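Local coordinates for 3-oxoacyl-[acyl-carrier-protein] reductase (Sinorhizobium meliloti, PDB 3U9L) that probably reduces 3-oxoacyl groups carried on acyl carrier protein with NADPH, as a member of the short-chain dehydrogenase/reductase family, at residues A128-M133 with W181-S186. Sequence-based numbering, arbitrary orientation.
Sequences AALPHM and WGIETS
Ile183 sets its CD1 methyl against the helix at Met133, and three side chains, all buried, make up the contact. CD1 lies 3.9 Å from the carbonyl carbon of Met133 and 4.0 Å from Met133 CB, so the methyl rests on the root of that residue, backbone as well as side chain. The torsions of Ile183 explain the reach: CG1 is anti to the carbonyl carbon (chi1 -66°) and the branch is nearly extended beyond it (chi2 162°), which carries CD1 away from its own backbone. Met133 is a selenomethionine in the crystal, and its selenium end is not what meets Ile183. Leu130, one turn earlier, approaches less closely, its CD2 standing 4.4 Å from the same CD1.

Packing is thus closest where the methyl meets Met133 and looser at Leu130, and the contact is small, with only 127 Å² buried between the segments. The closest backbone approach is between the CA atoms of Met133 and Ile183, 7.6 Å apart. Neighbouring elements complete the apolar layer, since Leu141 of strand 139-144 touches both Met133 and Ile183, while Leu178 of helix 158-179 touches both Leu130 and Ile183. The partly exposed flank of the helix carries Ala128, Pro131 and His132, whose side chains make no contact with 181-186. Pro131 packs on Glu104 of the second subunit, whereas Ala128 and His132 meet helix 71-85.

A helix laid against a parallel sheet through apolar side chains is the layered packing of the Rossmann-fold core of short-chain dehydrogenases, here joining helix 108-136 to the segment that runs into strand 183-190.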
# COMPACT_ATOMS: atom_id res chain seq x y z
N ALA A 128 1.91 17.74 -11.28
CA ALA A 128 2.67 18.84 -11.92
C ALA A 128 3.16 18.50 -13.33
O ALA A 128 3.06 19.31 -14.26
CB ALA A 128 3.89 19.26 -11.00
N ALA A 129 3.73 17.32 -13.50
CA ALA A 129 4.39 16.91 -14.72
C ALA A 129 3.50 16.32 -15.78
O ALA A 129 3.70 16.54 -16.92
CB ALA A 129 5.54 15.97 -14.45
N LEU A 130 2.53 15.56 -15.34
CA LEU A 130 1.68 14.89 -16.26
C LEU A 130 0.91 15.74 -17.29
O LEU A 130 0.80 15.32 -18.38
CB LEU A 130 0.80 13.84 -15.55
CG LEU A 130 1.40 12.53 -15.05
CD1 LEU A 130 0.38 11.69 -14.48
CD2 LEU A 130 2.08 11.84 -16.15
N PRO A 131 0.43 16.89 -16.91
CA PRO A 131 -0.24 17.75 -17.90
C PRO A 131 0.69 17.98 -19.06
O PRO A 131 0.25 17.94 -20.14
CB PRO A 131 -0.46 19.04 -17.10
CG PRO A 131 -0.70 18.53 -15.74
CD PRO A 131 -0.14 17.15 -15.60
N HIS A 132 1.98 18.25 -18.83
CA HIS A 132 2.88 18.44 -19.92
C HIS A 132 3.11 17.17 -20.73
O HIS A 132 3.14 17.23 -21.92
CB HIS A 132 4.17 19.06 -19.41
CG HIS A 132 3.95 20.27 -18.58
ND1 HIS A 132 3.76 21.53 -19.12
CD2 HIS A 132 3.89 20.44 -17.25
CE1 HIS A 132 3.59 22.39 -18.15
NE2 HIS A 132 3.67 21.75 -17.00
N MSE A 133 3.25 16.04 -20.07
CA MSE A 133 3.51 14.81 -20.79
C MSE A 133 2.29 14.38 -21.59
O MSE A 133 2.43 13.87 -22.66
CB MSE A 133 4.07 13.72 -19.87
CG MSE A 133 5.30 14.14 -19.05
SE MSE A 133 5.97 12.93 -17.73
CE MSE A 133 6.52 11.65 -18.89
N TRP A 181 -3.05 7.87 -23.54
CA TRP A 181 -2.38 9.13 -23.79
C TRP A 181 -1.02 8.93 -24.41
O TRP A 181 -0.32 9.90 -24.62
CB TRP A 181 -2.28 10.00 -22.56
CG TRP A 181 -3.55 10.40 -21.86
CD1 TRP A 181 -4.23 9.67 -20.90
CD2 TRP A 181 -4.22 11.67 -21.95
NE1 TRP A 181 -5.30 10.40 -20.41
CE2 TRP A 181 -5.34 11.61 -21.06
CE3 TRP A 181 -4.01 12.82 -22.72
CZ2 TRP A 181 -6.20 12.67 -20.89
CZ3 TRP A 181 -4.90 13.87 -22.57
CH2 TRP A 181 -5.99 13.79 -21.65
N GLY A 182 -0.66 7.70 -24.76
CA GLY A 182 0.65 7.42 -25.29
C GLY A 182 1.83 7.32 -24.30
O GLY A 182 3.00 7.20 -24.73
N ILE A 183 1.55 7.39 -22.99
CA ILE A 183 2.58 7.38 -21.97
C ILE A 183 2.92 5.96 -21.48
O ILE A 183 2.04 5.18 -21.12
CB ILE A 183 2.26 8.34 -20.83
CG1 ILE A 183 2.28 9.78 -21.38
CG2 ILE A 183 3.25 8.22 -19.65
CD1 ILE A 183 1.52 10.73 -20.42
N GLU A 184 4.19 5.63 -21.54
CA GLU A 184 4.69 4.31 -21.22
C GLU A 184 5.07 4.26 -19.73
O GLU A 184 5.37 5.29 -19.13
CB GLU A 184 5.92 4.03 -22.07
CG GLU A 184 6.14 2.54 -22.35
CD GLU A 184 7.12 2.29 -23.53
OE1 GLU A 184 7.46 3.31 -24.22
OE2 GLU A 184 7.51 1.07 -23.74
N THR A 185 5.11 3.05 -19.18
CA THR A 185 5.48 2.85 -17.78
C THR A 185 6.46 1.69 -17.67
O THR A 185 6.28 0.64 -18.32
CB THR A 185 4.28 2.45 -16.93
OG1 THR A 185 3.35 3.55 -16.87
CG2 THR A 185 4.72 2.12 -15.49
N SER A 186 7.46 1.87 -16.83
CA SER A 186 8.33 0.77 -16.49
C SER A 186 8.63 0.86 -14.97
O SER A 186 8.86 1.96 -14.43
CB SER A 186 9.59 0.82 -17.39
OG SER A 186 10.47 -0.22 -16.99